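Local atomic coordinates of cutinase-like protein (Cryptococcus sp., PDB entry 2CZQ), a protein that probably hydrolyses carboxylic ester bonds, as a cutinase-like enzyme with an alpha/beta hydrolase fold. Residues 93-98 and 148-153; 125-130 and 156-161; 136-141 and 167-172. All coordinates share one frame; numbering follows the deposited sequence. Where two conformers were deposited one is given.

Contact 1: residues 93-98 and 148-153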
# COMPACT_ATOMS: atom_id res chain seq x y z
N VAL A 93 3.91 4.11 -8.45
CA VAL A 93 4.26 4.10 -9.87
C VAL A 93 3.40 3.10 -10.64
O VAL A 93 3.01 3.36 -11.78
CB VAL A 93 5.78 3.92 -10.07
CG1 VAL A 93 6.14 3.83 -11.55
CG2 VAL A 93 6.52 5.08 -9.42
N ALA A 94 3.05 1.97 -10.00
CA ALA A 94 2.09 1.05 -10.60
C ALA A 94 0.76 1.75 -10.88
O ALA A 94 0.17 1.57 -11.94
CB ALA A 94 1.88 -0.19 -9.74
N LEU A 95 0.28 2.56 -9.93
CA LEU A 95 -0.98 3.28 -10.14
C LEU A 95 -0.88 4.22 -11.33
O LEU A 95 -1.80 4.32 -12.14
CB LEU A 95 -1.39 4.08 -8.90
CG LEU A 95 -1.39 3.37 -7.55
CD1 LEU A 95 -1.97 4.28 -6.49
CD2 LEU A 95 -2.14 2.04 -7.59
N GLN A 96 0.26 4.90 -11.43
CA GLN A 96 0.50 5.83 -12.53
C GLN A 96 0.46 5.11 -13.88
O GLN A 96 -0.04 5.66 -14.86
CB GLN A 96 1.85 6.53 -12.34
CG GLN A 96 1.90 7.41 -11.09
CD GLN A 96 3.31 7.88 -10.75
OE1 GLN A 96 4.29 7.47 -11.38
NE2 GLN A 96 3.42 8.72 -9.73
N GLN A 97 0.98 3.89 -13.91
CA GLN A 97 1.00 3.09 -15.14
C GLN A 97 -0.34 2.44 -15.45
O GLN A 97 -0.70 2.29 -16.61
CB GLN A 97 2.09 2.03 -15.07
CG GLN A 97 3.48 2.61 -15.16
CD GLN A 97 4.56 1.56 -15.16
OE1 GLN A 97 4.31 0.39 -15.47
NE2 GLN A 97 5.78 1.96 -14.83
N LEU A 98 -1.07 2.02 -14.41
CA LEU A 98 -2.35 1.36 -14.62
C LEU A 98 -3.43 2.30 -15.15
O LEU A 98 -4.32 1.87 -15.88
CB LEU A 98 -2.84 0.71 -13.33
CG LEU A 98 -2.09 -0.54 -12.86
CD1 LEU A 98 -2.55 -0.93 -11.47
CD2 LEU A 98 -2.24 -1.69 -13.84
N SER A 148 3.12 11.23 -7.51
CA SER A 148 2.23 10.96 -6.39
C SER A 148 1.14 9.96 -6.78
O SER A 148 1.02 9.56 -7.94
CB SER A 148 1.58 12.27 -5.95
OG SER A 148 0.86 12.84 -7.03
N VAL A 149 0.35 9.56 -5.79
CA VAL A 149 -0.89 8.83 -6.05
C VAL A 149 -1.73 9.68 -7.01
O VAL A 149 -2.02 10.83 -6.69
CB VAL A 149 -1.67 8.61 -4.73
CG1 VAL A 149 -3.04 8.00 -5.01
CG2 VAL A 149 -0.88 7.73 -3.77
N PRO A 150 -2.10 9.16 -8.18
CA PRO A 150 -2.92 9.95 -9.11
C PRO A 150 -4.27 10.31 -8.51
O PRO A 150 -4.84 9.55 -7.72
CB PRO A 150 -3.08 9.03 -10.32
CG PRO A 150 -1.95 8.07 -10.21
CD PRO A 150 -1.75 7.83 -8.74
N SER A 151 -4.79 11.47 -8.90
CA SER A 151 -6.06 11.97 -8.37
C SER A 151 -7.19 10.93 -8.44
O SER A 151 -7.97 10.81 -7.51
CB SER A 151 -6.47 13.28 -9.04
OG SER A 151 -6.72 13.09 -10.42
N GLY A 152 -7.24 10.17 -9.53
CA GLY A 152 -8.30 9.19 -9.74
C GLY A 152 -8.20 7.94 -8.87
O GLY A 152 -9.13 7.12 -8.87
N TRP A 153 -7.10 7.81 -8.13
CA TRP A 153 -6.89 6.71 -7.19
C TRP A 153 -7.10 7.12 -5.73
O TRP A 153 -7.23 6.27 -4.85
CB TRP A 153 -5.47 6.17 -7.33
CG TRP A 153 -5.24 5.29 -8.50
CD1 TRP A 153 -4.83 5.66 -9.75
CD2 TRP A 153 -5.40 3.87 -8.54
NE1 TRP A 153 -4.72 4.56 -10.56
CE2 TRP A 153 -5.06 3.44 -9.84
CE3 TRP A 153 -5.79 2.91 -7.60
CZ2 TRP A 153 -5.10 2.10 -10.22
CZ3 TRP A 153 -5.83 1.58 -7.98
CH2 TRP A 153 -5.49 1.19 -9.28
O HOH W 1 -3.55 6.38 -12.75
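Leu95 and Gln96, near the C-terminal end of helix 86-98, run past Val149 and Pro150 of the irregular segment 148-153, which follows helix 143-146. The backbones stay well apart: the Leu95 and Val149 CA atoms are 6.9 Å from each other, and those of Gln96 and Pro150 6.4 Å. Side chains therefore fill the interval and bury 326 Å² in all. Leu95 contributes the largest share, 95 Å². Its CD2 lies over one face of the Trp153 indole, 3.6 Å from the centroid of the six-membered ring and only 5° off the ring normal, a clear CH-pi contact. Its other methyl, CD1, meets Val149 CG1 at 4.1 Å, and its CB packs on Pro150 CD at 3.8 Å. Next to it, the Gln96 and Pro150 side chains cross at about a right angle, their CG atoms 4.0 Å apart. Beyond CG the Gln96 chain is extended (chi2 168°), which carries CD away from the proline. NE2 then donates to Ser148 O over 3.1 Å, nearly straight at 171°; the acceptor lies in the amide plane, whereas the donor is tilted from the carbonyl plane of Ser148. The same nitrogen also bonds to Gln146 O, so the amide is tied to both helix 143-146 and the loop after it. At the indole edge, in the ring plane, a water donates to Leu95 O at 2.8 Å and accepts a weak bond from Trp153 NE1. Phe105 meets the tryptophan edge-to-face. The chemistry thus divides into an apolar part, in which Leu95 and Trp153 pack against Val111 of strand 108-114 with Pro150 alongside, and a polar border, where the Gln96 amide and a water supply partners to loop and helix carbonyls.

Contact 2: residues 125-130 and 156-161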
# COMPACT_ATOMS: atom_id res chain seq x y z
N CYS A 125 -6.32 11.16 0.97
CA CYS A 125 -5.96 9.80 1.38
C CYS A 125 -4.94 9.80 2.51
O CYS A 125 -4.69 8.75 3.10
CB CYS A 125 -5.40 9.00 0.19
SG CYS A 125 -4.06 9.80 -0.72
N ASN A 126 -4.33 10.95 2.81
CA ASN A 126 -3.23 11.01 3.76
C ASN A 126 -3.73 11.03 5.19
O ASN A 126 -4.46 11.95 5.58
CB ASN A 126 -2.39 12.28 3.57
CG ASN A 126 -1.67 12.39 2.23
OD1 ASN A 126 -1.72 11.43 1.45
ND2 ASN A 126 -1.04 13.51 1.94
N VAL A 127 -3.32 10.05 5.98
CA VAL A 127 -3.59 10.04 7.42
C VAL A 127 -2.31 9.72 8.19
O VAL A 127 -1.32 9.23 7.62
CB VAL A 127 -4.70 9.03 7.81
CG1 VAL A 127 -6.02 9.37 7.13
CG2 VAL A 127 -4.28 7.60 7.53
N ASP A 128 -2.34 10.01 9.49
CA ASP A 128 -1.23 9.65 10.37
C ASP A 128 -1.50 8.29 11.02
O ASP A 128 -2.47 7.61 10.67
CB ASP A 128 -0.97 10.77 11.39
CG ASP A 128 -2.16 11.06 12.28
OD1 ASP A 128 -2.87 10.11 12.67
OD2 ASP A 128 -2.41 12.23 12.65
N SER A 129 -0.65 7.88 11.95
CA SER A 129 -0.74 6.53 12.52
C SER A 129 -1.99 6.32 13.37
O SER A 129 -2.34 5.19 13.69
CB SER A 129 0.50 6.21 13.34
OG SER A 129 1.63 6.28 12.51
N ASN A 130 -2.65 7.42 13.73
CA ASN A 130 -3.89 7.38 14.51
C ASN A 130 -5.11 7.64 13.64
O ASN A 130 -6.23 7.75 14.15
CB ASN A 130 -3.82 8.39 15.65
CG ASN A 130 -2.67 8.13 16.60
OD1 ASN A 130 -2.53 7.03 17.12
ND2 ASN A 130 -1.82 9.13 16.79
N LYS A 156 -9.75 5.66 -3.09
CA LYS A 156 -9.62 4.30 -2.57
C LYS A 156 -8.20 4.00 -2.08
O LYS A 156 -7.79 2.84 -2.01
CB LYS A 156 -10.13 3.26 -3.58
CG LYS A 156 -9.37 3.21 -4.88
CD LYS A 156 -10.04 2.24 -5.84
CE LYS A 156 -9.40 2.32 -7.21
NZ LYS A 156 -9.97 1.30 -8.14
N THR A 157 -7.48 5.05 -1.71
CA THR A 157 -6.15 4.95 -1.14
C THR A 157 -6.16 5.44 0.30
O THR A 157 -6.89 6.37 0.65
CB THR A 157 -5.16 5.78 -1.99
OG1 THR A 157 -5.10 5.24 -3.31
CG2 THR A 157 -3.73 5.67 -1.46
N LEU A 158 -5.32 4.82 1.11
CA LEU A 158 -4.98 5.32 2.42
C LEU A 158 -3.47 5.38 2.46
O LEU A 158 -2.80 4.34 2.31
CB LEU A 158 -5.49 4.39 3.51
CG LEU A 158 -6.77 4.73 4.26
CD1 LEU A 158 -6.92 3.76 5.43
CD2 LEU A 158 -6.82 6.17 4.76
N ASP A 159 -2.93 6.59 2.59
CA ASP A 159 -1.49 6.80 2.66
C ASP A 159 -1.13 7.22 4.08
O ASP A 159 -1.36 8.36 4.50
CB ASP A 159 -1.05 7.85 1.63
CG ASP A 159 0.45 7.90 1.46
OD1 ASP A 159 1.16 7.18 2.20
OD2 ASP A 159 0.99 8.64 0.60
N VAL A 160 -0.61 6.25 4.83
CA VAL A 160 -0.37 6.39 6.25
C VAL A 160 1.07 6.81 6.48
O VAL A 160 2.01 6.10 6.11
CB VAL A 160 -0.68 5.07 6.99
CG1 VAL A 160 -0.51 5.23 8.49
CG2 VAL A 160 -2.08 4.57 6.65
N CYS A 161 1.24 7.97 7.09
CA CYS A 161 2.55 8.52 7.37
C CYS A 161 2.61 8.87 8.84
O CYS A 161 1.88 9.76 9.30
CB CYS A 161 2.81 9.76 6.51
SG CYS A 161 4.44 10.49 6.81
O HOH W 2 0.26 10.98 -0.54
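Asn126 and Asp159 stand side by side on one face of the sheet, pointing the same way, with the amide and carboxylate planes turned 87° against each other. Asn126 OD1 comes to 3.6 Å from Asp159 CB. With CG anti to the backbone N (chi1 -168°), Asp159 sets its carboxylate beside the Asn126 amide, near enough for one water to donate to both: 2.8 Å to Asn126 OD1 and 2.7 Å to Asp159 OD2. Second partners hold each group, Lys120 O for Asn126 ND2 and Asn116 ND2 for Asp159 OD2. On the other face Val127 and Val160 cross obliquely, CG2 to CG2 at 3.8 Å, and both rest on Met192 of helix 187-200. Strands 126-127 and 157-160 are parallel neighbours at one edge of the six-stranded sheet, joined through helix 143-146 in a beta-alpha-beta unit of the alpha/beta hydrolase fold; the directions of the touching parts differ by 37°. Their pairing alternates as parallel bonding requires: Asp159 N donates to Cys125 O at 2.8 Å, Val127 N to Asp159 O at 3.0 Å, and Cys161 N to Val127 O at 2.9 Å. CA-H...O contacts, among them Val160 CA to Val127 O, supplement these bonds. Before the strand, Cys125 sets CB against the backbone, 3.1 Å from Thr157 O. After it, the carboxylate of Asp128 serves its own loop: OD1 accepts from Asn130 N in an Asx turn and also from Gly132 N, while OD2 bonds to Thr134 OG1.

Contact 3: residues 136-141 and 167-172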
# COMPACT_ATOMS: atom_id res chain seq x y z
N ARG A 136 -1.08 15.15 6.96
CA ARG A 136 -1.73 15.31 5.67
C ARG A 136 -0.96 16.26 4.75
O ARG A 136 -0.85 16.01 3.55
CB ARG A 136 -3.17 15.77 5.82
CG ARG A 136 -3.87 15.91 4.47
CD ARG A 136 -5.37 15.77 4.52
NE ARG A 136 -5.77 14.45 4.97
CZ ARG A 136 -7.02 14.09 5.20
NH1 ARG A 136 -8.01 14.96 5.01
NH2 ARG A 136 -7.30 12.86 5.62
N ASN A 137 -0.43 17.34 5.33
CA ASN A 137 0.15 18.42 4.54
C ASN A 137 1.66 18.46 4.60
O ASN A 137 2.28 19.49 4.89
CB ASN A 137 -0.47 19.75 4.94
CG ASN A 137 -1.97 19.68 4.91
OD1 ASN A 137 -2.55 19.33 3.89
ND2 ASN A 137 -2.60 19.96 6.05
N VAL A 138 2.25 17.30 4.32
CA VAL A 138 3.69 17.14 4.23
C VAL A 138 4.03 16.33 2.99
O VAL A 138 3.21 15.56 2.48
CB VAL A 138 4.30 16.48 5.51
CG1 VAL A 138 3.92 17.26 6.76
CG2 VAL A 138 3.87 15.01 5.64
N ASN A 139 5.26 16.51 2.51
CA ASN A 139 5.76 15.80 1.35
C ASN A 139 6.83 14.80 1.71
O ASN A 139 7.61 15.02 2.64
CB ASN A 139 6.35 16.80 0.37
CG ASN A 139 5.30 17.65 -0.31
OD1 ASN A 139 4.36 17.12 -0.89
ND2 ASN A 139 5.46 18.97 -0.23
N GLY A 140 6.89 13.71 0.95
CA GLY A 140 7.94 12.74 1.10
C GLY A 140 9.20 13.13 0.34
O GLY A 140 9.24 14.12 -0.40
N LEU A 141 10.24 12.33 0.54
CA LEU A 141 11.55 12.61 -0.04
C LEU A 141 11.58 12.55 -1.57
O LEU A 141 12.42 13.22 -2.19
CB LEU A 141 12.57 11.61 0.49
CG LEU A 141 12.95 11.76 1.97
CD1 LEU A 141 13.65 10.52 2.46
CD2 LEU A 141 13.85 12.98 2.17
N VAL A 167 10.84 9.86 5.80
CA VAL A 167 10.71 9.41 4.42
C VAL A 167 9.44 9.99 3.76
O VAL A 167 9.48 10.43 2.61
CB VAL A 167 10.74 7.87 4.33
CG1 VAL A 167 10.49 7.39 2.91
CG2 VAL A 167 12.07 7.34 4.86
N CYS A 168 8.33 9.98 4.50
CA CYS A 168 7.06 10.50 4.01
C CYS A 168 6.73 11.91 4.52
O CYS A 168 5.86 12.57 3.96
CB CYS A 168 5.91 9.53 4.32
SG CYS A 168 5.73 9.08 6.05
N ASP A 169 7.44 12.34 5.57
CA ASP A 169 7.18 13.59 6.27
C ASP A 169 8.49 14.35 6.43
O ASP A 169 9.17 14.25 7.47
CB ASP A 169 6.54 13.29 7.63
CG ASP A 169 6.28 14.52 8.47
OD1 ASP A 169 6.59 15.66 8.04
OD2 ASP A 169 5.75 14.39 9.59
N THR A 170 8.88 15.09 5.40
CA THR A 170 10.12 15.85 5.48
C THR A 170 9.97 17.14 6.27
O THR A 170 10.96 17.80 6.56
CB THR A 170 10.72 16.16 4.09
OG1 THR A 170 9.83 17.01 3.36
CG2 THR A 170 10.89 14.89 3.25
N ALA A 171 8.73 17.50 6.63
CA ALA A 171 8.52 18.65 7.50
C ALA A 171 8.97 18.35 8.93
O ALA A 171 9.79 19.08 9.49
CB ALA A 171 7.06 19.09 7.46
N HIS A 172 8.44 17.27 9.49
CA HIS A 172 8.68 16.97 10.90
C HIS A 172 9.70 15.87 11.13
O HIS A 172 10.15 15.69 12.25
CB HIS A 172 7.39 16.57 11.62
CG HIS A 172 6.18 17.32 11.17
ND1 HIS A 172 5.13 16.71 10.52
CD2 HIS A 172 5.83 18.63 11.29
CE1 HIS A 172 4.20 17.60 10.24
NE2 HIS A 172 4.60 18.77 10.70
O HOH W 3 7.12 18.11 3.79
O HOH W 4 9.93 16.70 0.69
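Val138 faces an Asx motif, built by Asp169 and His172, where two loops meet beyond strands 126-127 and 157-160 of the alpha/beta hydrolase fold. This is the dense part of the contact. Set anti to the carbonyl carbon (chi1 -56°), Val138 CG1 approaches Asp169 OD1 at 3.4 Å and His172 CE1 at 3.5 Å, and also touches Ala171 CB; CG2 lies against the Cys168 carbonyl. The carboxylate it packs on is firmly fixed: OD1 accepts from His172 N, which lies above the carboxylate plane, while the syn lone pair of OD2 takes His172 ND1 nearly in the ring plane. OD2 has a further donor in Gly164 N. Backbone fit is close as well: Gly140 CA comes to 3.2 Å from Val167 O, an approach that depends on the absence of a CB, which would run into that oxygen. Two main-chain bonds frame it, Thr170 N to Asn139 O at 3.0 Å and Leu141 N to Val167 O at 2.9 Å. The exposed side is looser and wetter. Leu141 CD2 reaches Thr170 CG2 at 3.7 Å, both residues being largely open to solvent, and two waters link the segments there. One accepts from Asn139 N; the other donates to Gly140 O, and the Thr170 hydroxyl bonds to both, its OG1 being 2.7 Å from the second.

How the contacts relate
Along the chain the six segments alternate: the first partners of contacts 1, 2 and 3 come in that order, then the second partners likewise, so the three contacts overlap along the sequence. Contacts 1 and 2 have centres about 16 Å apart: contact 2 is the edge pairing of the sheet itself, contact 1 packs on the face bearing helix 86-98, and helix 187-200 packs on the other face; Val149 CG1 touches Thr157 OG1 at 3.8 Å. Contact 3, its centre about 12 Å from that of contact 2 and about 19 Å from that of contact 1, continues from strands 126-127 and 157-160. The Cys161-Cys168 disulfide joins contacts 2 and 3, closing a loop that contains Asp165, probably the acid of a Ser-His-Asp triad.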